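Local coordinates for D-aminoacyl-tRNA deacylase (Archaeoglobus fulgidus, PDB 1YQE), which probably hydrolyses D-aminoacyl-tRNAs to free tRNA and D-amino acids in a zinc-dependent reaction, so countering the toxicity of these D-aminoacyl-tRNAs, at residues 44-49 with 176-181; 58-63 with 103-108; 89-94 with 118-123; 204-209 with 273-278; 229-234 with 255-260. All blocks are in the same frame, centred on the assembly; numbering follows the deposited sequence.

Contact 1: residues 44-49 with 176-181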
# COMPACT_ATOMS: atom_id res chain seq x y z
N ASP A 44 -23.67 2.04 4.06
CA ASP A 44 -23.38 2.24 5.47
C ASP A 44 -22.19 1.39 5.91
O ASP A 44 -21.83 1.37 7.09
CB ASP A 44 -24.60 1.89 6.32
CG ASP A 44 -25.14 0.51 6.02
OD1 ASP A 44 -24.33 -0.45 5.94
OD2 ASP A 44 -26.37 0.37 5.87
N GLU A 45 -21.58 0.68 4.96
CA GLU A 45 -20.44 -0.17 5.25
C GLU A 45 -19.15 0.57 4.89
O GLU A 45 -18.34 0.89 5.75
CB GLU A 45 -20.54 -1.47 4.43
CG GLU A 45 -19.59 -2.57 4.86
CD GLU A 45 -19.92 -3.13 6.23
OE1 GLU A 45 -19.17 -4.00 6.72
OE2 GLU A 45 -20.94 -2.70 6.82
N PHE A 46 -18.98 0.85 3.60
CA PHE A 46 -17.81 1.57 3.13
C PHE A 46 -18.18 2.37 1.88
O PHE A 46 -19.29 2.26 1.37
CB PHE A 46 -16.66 0.60 2.85
CG PHE A 46 -16.96 -0.41 1.78
CD1 PHE A 46 -16.58 -0.19 0.46
CD2 PHE A 46 -17.62 -1.60 2.09
CE1 PHE A 46 -16.84 -1.13 -0.54
CE2 PHE A 46 -17.89 -2.55 1.10
CZ PHE A 46 -17.50 -2.31 -0.22
N TYR A 47 -17.24 3.18 1.40
CA TYR A 47 -17.46 4.02 0.22
C TYR A 47 -16.60 3.59 -0.96
O TYR A 47 -15.58 2.92 -0.78
CB TYR A 47 -17.10 5.47 0.54
CG TYR A 47 -17.99 6.16 1.55
CD1 TYR A 47 -17.52 7.24 2.29
CD2 TYR A 47 -19.32 5.77 1.73
CE1 TYR A 47 -18.34 7.92 3.18
CE2 TYR A 47 -20.16 6.45 2.61
CZ TYR A 47 -19.66 7.53 3.33
OH TYR A 47 -20.48 8.21 4.20
N ILE A 48 -17.02 3.98 -2.16
CA ILE A 48 -16.29 3.69 -3.38
C ILE A 48 -16.33 4.96 -4.22
O ILE A 48 -17.38 5.60 -4.33
CB ILE A 48 -16.92 2.55 -4.21
CG1 ILE A 48 -16.92 1.24 -3.42
CG2 ILE A 48 -16.12 2.36 -5.51
CD1 ILE A 48 -17.58 0.08 -4.15
N ALA A 49 -15.21 5.33 -4.81
CA ALA A 49 -15.16 6.52 -5.65
C ALA A 49 -14.47 6.20 -6.96
O ALA A 49 -13.42 5.56 -6.98
CB ALA A 49 -14.43 7.65 -4.93
N ALA A 176 -10.71 -9.73 0.20
CA ALA A 176 -9.64 -9.41 1.14
C ALA A 176 -9.81 -7.96 1.61
O ALA A 176 -9.59 -7.66 2.78
CB ALA A 176 -8.28 -9.62 0.49
N MET A 177 -10.20 -7.08 0.70
CA MET A 177 -10.41 -5.68 1.06
C MET A 177 -11.55 -5.55 2.06
O MET A 177 -11.45 -4.79 3.03
CB MET A 177 -10.75 -4.83 -0.17
CG MET A 177 -9.61 -4.58 -1.12
SD MET A 177 -10.16 -3.45 -2.43
CE MET A 177 -9.40 -1.95 -1.91
N LEU A 178 -12.65 -6.26 1.83
CA LEU A 178 -13.78 -6.18 2.75
C LEU A 178 -13.36 -6.63 4.15
O LEU A 178 -13.77 -6.03 5.13
CB LEU A 178 -14.95 -7.04 2.25
CG LEU A 178 -16.24 -6.94 3.07
CD1 LEU A 178 -16.68 -5.48 3.18
CD2 LEU A 178 -17.33 -7.77 2.40
N ASP A 179 -12.55 -7.69 4.22
CA ASP A 179 -12.07 -8.18 5.51
C ASP A 179 -11.17 -7.15 6.18
O ASP A 179 -11.19 -6.99 7.40
CB ASP A 179 -11.28 -9.48 5.34
CG ASP A 179 -12.17 -10.68 5.10
OD1 ASP A 179 -13.41 -10.54 5.20
OD2 ASP A 179 -11.63 -11.76 4.81
N ALA A 180 -10.36 -6.46 5.38
CA ALA A 180 -9.46 -5.44 5.90
C ALA A 180 -10.28 -4.28 6.44
O ALA A 180 -10.00 -3.74 7.51
CB ALA A 180 -8.52 -4.96 4.81
N ILE A 181 -11.30 -3.89 5.68
CA ILE A 181 -12.17 -2.78 6.07
C ILE A 181 -12.91 -3.05 7.38
O ILE A 181 -13.13 -2.13 8.17
CB ILE A 181 -13.19 -2.48 4.93
CG1 ILE A 181 -12.48 -1.71 3.81
CG2 ILE A 181 -14.38 -1.72 5.47
CD1 ILE A 181 -13.20 -1.75 2.48
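Phe46 and Ile181 make the apolar centre of this contact, where residues 45-46, beside strand 47-51, meet the C-terminal part of helix 167-182. The ring of Phe46 presents one face to the helix, and CD1 of Ile181 lies over it, 4.0 Å above the plane and offset toward the rim, with Phe46 CG as its nearest atom at 4.1 Å. The CG2 branch of Ile181 adds a looser touch on Phe46 CB, at 4.2 Å. Phe46 reaches the helix with CG set between its own backbone N and carbonyl carbon (chi1 62°).

Leu178, one turn earlier on the helix, supplies a second aliphatic partner. Its CD1 methyl meets the ring obliquely at CE2, 3.8 Å away, and the two side chains run roughly at right angles. The same methyl brushes CG of Glu45 at 4.4 Å, so the aliphatic stem of the glutamate borders the apolar patch while its carboxylate turns to a salt bridge with Arg182, which directly follows Ile181 in the helix.

Beyond the two segments, Phe30 stacks edge-to-face with Phe46, and Leu24 of helix 15-24 also packs on it. No hydrogen bond joins the two segments directly. Their cohesion therefore rests on dispersion between one aromatic ring and two branched aliphatic chains, with the Glu45 to Arg182 ion pair adding a polar link at the margin.

Contact 2: residues 58-63 with 103-108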
# COMPACT_ATOMS: atom_id res chain seq x y z
N ALA A 58 -2.86 11.26 -9.57
CA ALA A 58 -3.94 11.78 -8.74
C ALA A 58 -3.52 12.52 -7.47
O ALA A 58 -4.14 12.34 -6.42
CB ALA A 58 -4.90 10.65 -8.38
N ASP A 59 -2.48 13.34 -7.55
CA ASP A 59 -2.03 14.11 -6.39
C ASP A 59 -3.20 14.94 -5.84
O ASP A 59 -3.98 15.50 -6.61
CB ASP A 59 -0.89 15.06 -6.78
CG ASP A 59 0.48 14.39 -6.76
OD1 ASP A 59 1.43 14.94 -7.37
OD2 ASP A 59 0.63 13.32 -6.14
N HIS A 60 -3.32 15.00 -4.52
CA HIS A 60 -4.38 15.76 -3.85
C HIS A 60 -5.80 15.26 -4.09
O HIS A 60 -6.77 15.95 -3.77
CB HIS A 60 -4.30 17.24 -4.25
CG HIS A 60 -3.02 17.90 -3.86
ND1 HIS A 60 -2.64 18.07 -2.55
CD2 HIS A 60 -2.01 18.40 -4.61
CE1 HIS A 60 -1.45 18.64 -2.50
NE2 HIS A 60 -1.04 18.86 -3.74
N ILE A 61 -5.94 14.05 -4.62
CA ILE A 61 -7.28 13.54 -4.88
C ILE A 61 -8.06 13.31 -3.58
O ILE A 61 -9.30 13.32 -3.59
CB ILE A 61 -7.24 12.23 -5.70
CG1 ILE A 61 -8.64 11.93 -6.24
CG2 ILE A 61 -6.73 11.08 -4.84
CD1 ILE A 61 -8.70 10.75 -7.17
N ASP A 62 -7.35 13.10 -2.47
CA ASP A 62 -8.03 12.90 -1.20
C ASP A 62 -8.73 14.19 -0.76
O ASP A 62 -9.84 14.14 -0.23
CB ASP A 62 -7.05 12.45 -0.10
CG ASP A 62 -5.84 13.36 0.03
OD1 ASP A 62 -5.24 13.40 1.13
OD2 ASP A 62 -5.49 14.04 -0.96
N GLU A 63 -8.08 15.33 -1.01
CA GLU A 63 -8.65 16.62 -0.66
C GLU A 63 -9.89 16.89 -1.50
O GLU A 63 -10.88 17.42 -1.01
CB GLU A 63 -7.64 17.75 -0.90
CG GLU A 63 -6.32 17.60 -0.17
CD GLU A 63 -5.39 18.78 -0.42
OE1 GLU A 63 -5.27 19.22 -1.58
OE2 GLU A 63 -4.77 19.26 0.56
N GLY A 103 4.50 10.12 -11.79
CA GLY A 103 3.57 10.76 -10.89
C GLY A 103 4.17 11.33 -9.62
O GLY A 103 5.22 10.89 -9.16
N GLY A 104 3.48 12.32 -9.06
CA GLY A 104 3.93 12.93 -7.83
C GLY A 104 5.13 13.86 -7.94
O GLY A 104 5.53 14.26 -9.03
N LYS A 105 5.69 14.19 -6.78
CA LYS A 105 6.84 15.08 -6.68
C LYS A 105 8.04 14.38 -6.08
O LYS A 105 7.90 13.41 -5.32
CB LYS A 105 6.47 16.29 -5.81
CG LYS A 105 5.25 17.05 -6.29
CD LYS A 105 4.89 18.17 -5.32
CE LYS A 105 3.85 19.11 -5.91
NZ LYS A 105 2.60 18.40 -6.33
N PRO A 106 9.26 14.86 -6.39
CA PRO A 106 10.47 14.24 -5.84
C PRO A 106 10.48 14.31 -4.32
O PRO A 106 9.88 15.21 -3.73
CB PRO A 106 11.60 15.07 -6.45
CG PRO A 106 11.00 15.59 -7.73
CD PRO A 106 9.60 15.96 -7.31
N TYR A 107 11.15 13.35 -3.69
CA TYR A 107 11.28 13.31 -2.24
C TYR A 107 10.00 13.64 -1.48
O TYR A 107 10.04 14.34 -0.47
CB TYR A 107 12.39 14.28 -1.81
CG TYR A 107 13.74 13.91 -2.39
CD1 TYR A 107 14.46 12.83 -1.89
CD2 TYR A 107 14.26 14.61 -3.48
CE1 TYR A 107 15.68 12.45 -2.46
CE2 TYR A 107 15.47 14.24 -4.05
CZ TYR A 107 16.18 13.16 -3.54
OH TYR A 107 17.38 12.79 -4.10
N SER A 108 8.88 13.11 -1.97
CA SER A 108 7.59 13.33 -1.33
C SER A 108 6.95 11.95 -1.14
O SER A 108 6.98 11.12 -2.04
CB SER A 108 6.71 14.22 -2.21
OG SER A 108 5.53 14.59 -1.52
O HOH W 1 1.30 14.09 -10.53
O HOH W 2 1.26 17.58 -8.42
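Asp59 pushes its carboxylate against the backbone of Gly104, and this is where the two loops pack closely: OD1 lies 3.2 Å from Gly104 CA, and OD2 follows at 3.7 Å from the same carbon. Gly104 has a positive phi (75°), a conformation that favours glycine. The other carboxylate oxygen, OD2, accepts a hydrogen bond from the backbone N of Glu147, which holds the group in place. Asp59 CG stands beside its own backbone N, anti to the carbonyl carbon (chi1 -84°), and from there the carboxylate spans the gap between the loops.

The outer side is looser and watered. OD1 and the ammonium of Lys105 form a long salt bridge, with NZ 3.8 Å from OD1, and a water fills in for the missing direct bond: it donates to Asp59 OD1 at 2.8 Å and accepts from Lys105 NZ at 2.6 Å. A second water links the same OD1 to the backbone N of Gly104 through longer bonds. The lysine chain is extended until a bend at chi4 (57°) brings NZ round to the aspartate. His60 NE2 lies 4.5 Å from Lys105 NZ, near but not in contact.

The contact sits at the protein surface. Residues 58-61 form a type II beta turn, with His60 as N-cap of helix 61-65, while residues 103-108 belong to the long connection between strand 88-92 and helix 114-125. The loop carrying Ser146 and Glu147 borders both segments, since Lys105 N bonds to Ser146 OG and His60 pairs through its backbone with Glu147.

Contact 3: residues 89-94 with 118-123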
# COMPACT_ATOMS: atom_id res chain seq x y z
N PHE A 89 -0.42 -10.46 -6.81
CA PHE A 89 -1.29 -9.57 -6.06
C PHE A 89 -0.25 -8.71 -5.33
O PHE A 89 0.65 -9.26 -4.71
CB PHE A 89 -2.10 -10.34 -5.01
CG PHE A 89 -3.17 -11.23 -5.59
CD1 PHE A 89 -4.25 -10.68 -6.27
CD2 PHE A 89 -3.10 -12.61 -5.42
CE1 PHE A 89 -5.26 -11.50 -6.78
CE2 PHE A 89 -4.11 -13.43 -5.93
CZ PHE A 89 -5.19 -12.88 -6.60
N THR A 90 -0.35 -7.39 -5.41
CA THR A 90 0.64 -6.58 -4.71
C THR A 90 0.05 -5.50 -3.82
O THR A 90 -1.13 -5.15 -3.92
CB THR A 90 1.61 -5.88 -5.69
OG1 THR A 90 0.93 -4.82 -6.38
CG2 THR A 90 2.15 -6.88 -6.72
N VAL A 91 0.89 -5.01 -2.92
CA VAL A 91 0.53 -3.94 -2.00
C VAL A 91 1.74 -3.02 -1.89
O VAL A 91 2.89 -3.48 -1.83
CB VAL A 91 0.20 -4.48 -0.59
CG1 VAL A 91 -0.00 -3.32 0.38
CG2 VAL A 91 -1.07 -5.32 -0.64
N HIS A 92 1.48 -1.72 -1.89
CA HIS A 92 2.54 -0.73 -1.75
C HIS A 92 1.92 0.63 -1.49
O HIS A 92 0.73 0.84 -1.74
CB HIS A 92 3.41 -0.65 -3.01
CG HIS A 92 2.84 0.20 -4.10
ND1 HIS A 92 1.94 -0.28 -5.03
CD2 HIS A 92 3.05 1.50 -4.43
CE1 HIS A 92 1.62 0.68 -5.88
NE2 HIS A 92 2.29 1.77 -5.53
N VAL A 93 2.74 1.54 -0.98
CA VAL A 93 2.29 2.90 -0.72
C VAL A 93 3.05 3.77 -1.71
O VAL A 93 4.23 3.54 -1.96
CB VAL A 93 2.60 3.33 0.72
CG1 VAL A 93 2.22 4.78 0.93
CG2 VAL A 93 1.83 2.45 1.70
N SER A 94 2.37 4.74 -2.30
CA SER A 94 3.00 5.63 -3.27
C SER A 94 3.95 6.63 -2.61
O SER A 94 3.84 6.92 -1.41
CB SER A 94 1.91 6.35 -4.08
OG SER A 94 0.92 6.91 -3.24
N LYS A 118 -1.81 -4.49 6.45
CA LYS A 118 -1.54 -5.76 7.12
C LYS A 118 -2.76 -6.67 7.15
O LYS A 118 -2.68 -7.85 6.81
CB LYS A 118 -1.06 -5.52 8.56
CG LYS A 118 -0.74 -6.80 9.35
CD LYS A 118 0.49 -7.54 8.80
CE LYS A 118 0.93 -8.68 9.73
NZ LYS A 118 2.20 -9.32 9.29
N ASN A 119 -3.90 -6.12 7.57
CA ASN A 119 -5.12 -6.91 7.64
C ASN A 119 -5.53 -7.41 6.26
O ASN A 119 -6.07 -8.51 6.12
CB ASN A 119 -6.23 -6.08 8.30
CG ASN A 119 -5.95 -5.84 9.78
OD1 ASN A 119 -5.47 -6.73 10.47
ND2 ASN A 119 -6.24 -4.64 10.26
N TYR A 120 -5.26 -6.60 5.24
CA TYR A 120 -5.57 -6.99 3.88
C TYR A 120 -4.70 -8.19 3.48
O TYR A 120 -5.20 -9.18 2.95
CB TYR A 120 -5.28 -5.84 2.91
CG TYR A 120 -5.31 -6.27 1.46
CD1 TYR A 120 -6.52 -6.39 0.78
CD2 TYR A 120 -4.13 -6.58 0.78
CE1 TYR A 120 -6.55 -6.80 -0.56
CE2 TYR A 120 -4.16 -6.99 -0.56
CZ TYR A 120 -5.37 -7.10 -1.22
OH TYR A 120 -5.42 -7.49 -2.54
N VAL A 121 -3.40 -8.09 3.74
CA VAL A 121 -2.49 -9.17 3.38
C VAL A 121 -2.82 -10.49 4.07
O VAL A 121 -2.77 -11.56 3.44
CB VAL A 121 -1.04 -8.77 3.68
CG1 VAL A 121 -0.10 -9.97 3.50
CG2 VAL A 121 -0.62 -7.65 2.74
N LEU A 122 -3.18 -10.45 5.35
CA LEU A 122 -3.51 -11.68 6.05
C LEU A 122 -4.82 -12.27 5.54
O LEU A 122 -4.99 -13.50 5.51
CB LEU A 122 -3.58 -11.43 7.56
CG LEU A 122 -2.26 -11.04 8.22
CD1 LEU A 122 -2.48 -10.85 9.71
CD2 LEU A 122 -1.19 -12.10 7.97
N ALA A 123 -5.75 -11.41 5.13
CA ALA A 123 -7.04 -11.85 4.61
C ALA A 123 -6.84 -12.44 3.21
O ALA A 123 -7.58 -13.32 2.78
CB ALA A 123 -8.03 -10.69 4.55
O HOH W 3 -3.52 -7.02 -4.05
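Val91 of strand 88-92 packs one methyl, CG2, against the ring of Tyr120 on helix 114-125. The approach is oblique, with CG2 3.5 Å from CE2 and 3.6 Å from CD2, so it is one side of the ring, the CD2-CE2 bond, that takes the methyl. The valine and the tyrosine run antiparallel, side by side, each heading toward the backbone of the other.

The torsions account for this. CG2 of Val91 stands beside the backbone N and faces the helix, while CG1 takes the place anti to that nitrogen (chi1 173°). In Tyr120 the ring carbon CG lies opposite the backbone N (chi1 168°), which swings the ring away from the helix and toward the strand. Val121, the next residue, adopts a similar rotamer to Val91 and brings its own CG2 to 4.1 Å from Val91 CG2, a methyl-to-methyl touch beside the tyrosine.

At the far end of the ring the contact turns polar. A single water lies between Tyr120 OH, at 2.5 Å, and the carbonyl oxygen of Thr90, to which it donates a hydrogen bond at 3.0 Å. It thus ties the phenol to the strand backbone one residue before the valine, in a setting where the touching side chains are all buried.

Helix 114-125 here covers a face of the mixed sheet, over strands 88-92 and 135-138: Phe136 touches both Val91 and Val121. Tyr155 of strand 152-159 meets the Tyr120 ring edge-to-face, and helix 167-182 packs alongside through Val173 and Ala176.

Contact 4: residues 204-209 with 273-278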
# COMPACT_ATOMS: atom_id res chain seq x y z
N THR A 204 8.11 -8.97 2.37
CA THR A 204 6.95 -9.77 2.00
C THR A 204 6.77 -10.93 2.98
O THR A 204 5.66 -11.22 3.42
CB THR A 204 7.10 -10.33 0.56
OG1 THR A 204 7.08 -9.25 -0.38
CG2 THR A 204 5.98 -11.30 0.23
N GLU A 205 7.87 -11.59 3.32
CA GLU A 205 7.82 -12.72 4.26
C GLU A 205 7.39 -12.20 5.64
O GLU A 205 6.63 -12.85 6.35
CB GLU A 205 9.20 -13.38 4.35
CG GLU A 205 9.77 -13.77 3.00
CD GLU A 205 11.21 -14.25 3.07
OE1 GLU A 205 11.99 -13.68 3.86
OE2 GLU A 205 11.56 -15.19 2.33
N ILE A 206 7.88 -11.02 6.00
CA ILE A 206 7.54 -10.43 7.28
C ILE A 206 6.04 -10.09 7.32
O ILE A 206 5.38 -10.29 8.34
CB ILE A 206 8.41 -9.16 7.56
CG1 ILE A 206 9.83 -9.60 7.92
CG2 ILE A 206 7.80 -8.33 8.71
CD1 ILE A 206 10.85 -8.47 8.01
N MET A 207 5.51 -9.60 6.20
CA MET A 207 4.08 -9.25 6.12
C MET A 207 3.19 -10.49 6.25
O MET A 207 2.11 -10.44 6.85
CB MET A 207 3.77 -8.56 4.79
CG MET A 207 4.24 -7.12 4.71
SD MET A 207 3.32 -6.08 5.88
CE MET A 207 1.84 -5.73 4.95
N LEU A 208 3.64 -11.60 5.68
CA LEU A 208 2.86 -12.83 5.70
C LEU A 208 2.98 -13.71 6.95
O LEU A 208 2.07 -14.49 7.25
CB LEU A 208 3.21 -13.69 4.48
CG LEU A 208 2.80 -13.19 3.09
CD1 LEU A 208 3.56 -13.95 2.01
CD2 LEU A 208 1.30 -13.37 2.91
N THR A 209 4.08 -13.58 7.69
CA THR A 209 4.28 -14.45 8.85
C THR A 209 4.60 -13.86 10.22
O THR A 209 4.78 -14.62 11.18
CB THR A 209 5.39 -15.47 8.55
OG1 THR A 209 6.65 -14.80 8.48
CG2 THR A 209 5.12 -16.18 7.22
N LYS A 273 16.09 -10.81 9.64
CA LYS A 273 16.16 -12.19 10.13
C LYS A 273 15.68 -12.27 11.57
O LYS A 273 14.99 -13.21 11.95
CB LYS A 273 17.59 -12.72 10.03
CG LYS A 273 17.75 -14.15 10.54
CD LYS A 273 19.18 -14.64 10.43
CE LYS A 273 19.30 -16.07 10.92
NZ LYS A 273 18.39 -16.98 10.16
N LYS A 274 16.03 -11.26 12.37
CA LYS A 274 15.61 -11.23 13.77
C LYS A 274 14.10 -11.05 13.87
O LYS A 274 13.45 -11.66 14.72
CB LYS A 274 16.33 -10.11 14.52
CG LYS A 274 16.02 -10.04 16.01
CD LYS A 274 16.99 -9.11 16.73
CE LYS A 274 16.68 -9.03 18.22
NZ LYS A 274 15.33 -8.45 18.49
N VAL A 275 13.54 -10.21 13.00
CA VAL A 275 12.10 -9.97 12.98
C VAL A 275 11.36 -11.26 12.64
O VAL A 275 10.39 -11.63 13.31
CB VAL A 275 11.72 -8.88 11.94
CG1 VAL A 275 10.20 -8.76 11.85
CG2 VAL A 275 12.34 -7.55 12.34
N LYS A 276 11.80 -11.93 11.59
CA LYS A 276 11.18 -13.18 11.15
C LYS A 276 11.24 -14.26 12.23
O LYS A 276 10.34 -15.10 12.33
CB LYS A 276 11.87 -13.70 9.89
CG LYS A 276 11.67 -12.83 8.66
CD LYS A 276 12.52 -13.29 7.49
CE LYS A 276 12.15 -14.69 7.03
NZ LYS A 276 13.01 -15.14 5.89
N LYS A 277 12.28 -14.22 13.05
CA LYS A 277 12.47 -15.21 14.11
C LYS A 277 11.76 -14.90 15.43
O LYS A 277 11.13 -15.78 16.01
CB LYS A 277 13.97 -15.39 14.37
CG LYS A 277 14.31 -16.28 15.56
CD LYS A 277 15.80 -16.19 15.88
CE LYS A 277 16.15 -16.98 17.14
NZ LYS A 277 15.88 -18.43 16.98
N ASP A 278 11.86 -13.67 15.90
CA ASP A 278 11.25 -13.31 17.18
C ASP A 278 9.83 -12.76 17.15
O ASP A 278 9.25 -12.51 18.21
CB ASP A 278 12.15 -12.31 17.93
CG ASP A 278 13.56 -12.84 18.16
OD1 ASP A 278 13.72 -14.07 18.34
OD2 ASP A 278 14.51 -12.02 18.16
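Lys276 and Glu205 form a direct salt bridge between two nearly parallel helices, with NZ donating a hydrogen bond to OE1 at 2.7 Å. The ammonium comes from above the carboxylate plane, 53° out of it. To reach it, the lysine chain bends at chi3 (63°), while the glutamate leaves its helix extended to CD. Just inside this bridge the aliphatic stem of Lys276 lies over Ile206, CG to CG1 at 3.8 Å, the two chains running about at right angles. Deeper still, Val275 turns its CG1 methyl toward Ile206, 3.9 Å from CD1 and within reach of CG2 as well, so that one valine methyl nestles against both branches of the isoleucine.

The helix segments have axes 9.9 Å apart at closest approach and cross at 15°. They lie on the same side of the four-stranded parallel sheet of an alpha/beta domain, whose strand 242-245 supplies Ile244, a residue touched by both Ile206 and Val275. Phe212 and Phe214 of strand 212-218 complete the floor under Ile206.

Further out, Arg202, one turn earlier in helix 201-209, makes a second salt bridge to Glu205 OE1, so two cations share that oxygen and may stabilise its negative charge. The carbonyl of Glu205 receives Thr209 N and Thr209 OG1 from opposite faces, the hydroxyl at 2.9 Å, near the C-terminal end of this helix.

Contact 5: residues 229-234 with 255-260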
# COMPACT_ATOMS: atom_id res chain seq x y z
N GLU A 229 17.35 12.60 7.09
CA GLU A 229 16.13 13.38 7.30
C GLU A 229 14.94 12.83 6.51
O GLU A 229 13.80 12.88 6.99
CB GLU A 229 16.37 14.85 6.94
CG GLU A 229 15.15 15.75 7.17
CD GLU A 229 14.50 15.53 8.54
OE1 GLU A 229 15.20 15.64 9.57
OE2 GLU A 229 13.28 15.24 8.58
N PHE A 230 15.19 12.32 5.32
CA PHE A 230 14.11 11.75 4.52
C PHE A 230 13.58 10.51 5.25
O PHE A 230 12.37 10.30 5.31
CB PHE A 230 14.61 11.35 3.14
CG PHE A 230 13.51 10.95 2.19
CD1 PHE A 230 12.64 11.90 1.69
CD2 PHE A 230 13.34 9.62 1.83
CE1 PHE A 230 11.60 11.54 0.83
CE2 PHE A 230 12.31 9.24 0.97
CZ PHE A 230 11.44 10.20 0.47
N LEU A 231 14.48 9.70 5.79
CA LEU A 231 14.06 8.51 6.52
C LEU A 231 13.25 8.88 7.76
O LEU A 231 12.31 8.17 8.11
CB LEU A 231 15.27 7.65 6.91
CG LEU A 231 15.92 6.87 5.77
CD1 LEU A 231 17.07 6.03 6.31
CD2 LEU A 231 14.87 5.97 5.10
N VAL A 232 13.61 9.97 8.41
CA VAL A 232 12.87 10.41 9.60
C VAL A 232 11.45 10.80 9.18
O VAL A 232 10.49 10.50 9.89
CB VAL A 232 13.55 11.63 10.27
CG1 VAL A 232 12.59 12.28 11.26
CG2 VAL A 232 14.81 11.17 10.99
N LYS A 233 11.33 11.45 8.03
CA LYS A 233 10.03 11.85 7.51
C LYS A 233 9.17 10.61 7.23
O LYS A 233 7.97 10.60 7.50
CB LYS A 233 10.17 12.64 6.21
CG LYS A 233 8.84 12.84 5.49
CD LYS A 233 8.99 13.13 4.00
CE LYS A 233 9.54 14.52 3.73
NZ LYS A 233 9.48 14.86 2.28
N ALA A 234 9.79 9.58 6.67
CA ALA A 234 9.08 8.34 6.36
C ALA A 234 8.59 7.66 7.64
O ALA A 234 7.45 7.22 7.72
CB ALA A 234 10.00 7.40 5.59
N LYS A 255 23.50 2.03 6.13
CA LYS A 255 23.27 1.68 7.53
C LYS A 255 23.57 2.89 8.42
O LYS A 255 22.97 3.05 9.48
CB LYS A 255 24.14 0.49 7.95
CG LYS A 255 23.78 -0.81 7.25
CD LYS A 255 24.24 -2.04 8.04
CE LYS A 255 25.75 -2.07 8.21
NZ LYS A 255 26.18 -3.26 9.00
N LYS A 256 24.48 3.74 7.97
CA LYS A 256 24.84 4.93 8.73
C LYS A 256 23.65 5.89 8.80
O LYS A 256 23.31 6.38 9.88
CB LYS A 256 26.04 5.63 8.09
CG LYS A 256 26.48 6.87 8.85
CD LYS A 256 27.64 7.57 8.14
CE LYS A 256 28.03 8.86 8.85
NZ LYS A 256 29.14 9.56 8.13
N ILE A 257 23.03 6.17 7.66
CA ILE A 257 21.90 7.08 7.66
C ILE A 257 20.69 6.45 8.34
O ILE A 257 19.87 7.14 8.91
CB ILE A 257 21.53 7.53 6.23
CG1 ILE A 257 20.98 6.36 5.43
CG2 ILE A 257 22.76 8.11 5.54
CD1 ILE A 257 20.54 6.74 4.03
N VAL A 258 20.60 5.12 8.27
CA VAL A 258 19.50 4.43 8.94
C VAL A 258 19.65 4.65 10.44
O VAL A 258 18.69 5.04 11.11
CB VAL A 258 19.52 2.91 8.64
CG1 VAL A 258 18.76 2.14 9.72
CG2 VAL A 258 18.89 2.65 7.28
N ASN A 259 20.85 4.42 10.96
CA ASN A 259 21.12 4.61 12.38
C ASN A 259 20.92 6.06 12.79
O ASN A 259 20.44 6.35 13.88
CB ASN A 259 22.54 4.15 12.72
CG ASN A 259 22.67 2.64 12.77
OD1 ASN A 259 23.77 2.10 12.90
ND2 ASN A 259 21.54 1.94 12.70
N GLU A 260 21.30 6.98 11.90
CA GLU A 260 21.13 8.40 12.16
C GLU A 260 19.63 8.68 12.34
O GLU A 260 19.21 9.29 13.32
CB GLU A 260 21.66 9.24 10.99
CG GLU A 260 23.17 9.21 10.81
CD GLU A 260 23.65 10.09 9.66
OE1 GLU A 260 23.35 9.77 8.49
OE2 GLU A 260 24.33 11.10 9.93
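Helices 228-238 and 252-265 approach with Leu231 and Val258 nearest in backbone terms, their CA atoms 7.2 Å apart. Leu231 carries the contact from its side, and a single methyl does the touching. CD1 settles on the neighbouring helix where Ile257 and Val258 follow each other: it lies 3.9 Å from Val258 CA, 4.0 Å from Val258 CG2, 4.0 Å from Ile257 CG1 and at a similar distance from the carbonyl oxygen of Ile257. The methyl thus rests as much on the main chain as on the side chains. With CG beside the backbone N and CD1 continuing in an extended line (chi2 -178°), the leucine spans the gap between the helices.

The two receiving side chains are differently disposed. Ile257 points toward helix 228-238 and meets the methyl with CG1. Val258 leaves its backbone in the other direction, so only the CG2 branch, set beside the backbone N, stays close to the leucine, and the valine packs beyond on Val269 of strand 268-271.

Ala261, one turn further along helix 252-265, touches both Leu231 and Val232, and Phe218 of strand 212-218 also packs on Leu231. Leu226 covers part of Ile257. With no hydrogen bond or salt bridge between the two segments, the contact is held by van der Waals packing of one leucine methyl on main-chain and aliphatic side-chain atoms, with burial of apolar surface.

From the N terminus, contact 1 opens at residues 44-49, on strand 47-51, and closes a long loop at helix 167-182. Nested within that loop are contact 2, joining the turn before helix 61-65 to the connection after strand 88-92, and contact 3, joining that strand to helix 114-125; these two cross along the chain. Contact 4 follows in series, and its loop encloses contact 5. Contacts 1 and 3 both reach the mixed sheet and touch through Ala176 and Tyr120, whereas contacts 4 and 5 pair helices of the parallel-sheet region. Between the two regions, Lys118 probably bonds to the Met207 carbonyl, and Tyr107 meets Phe230.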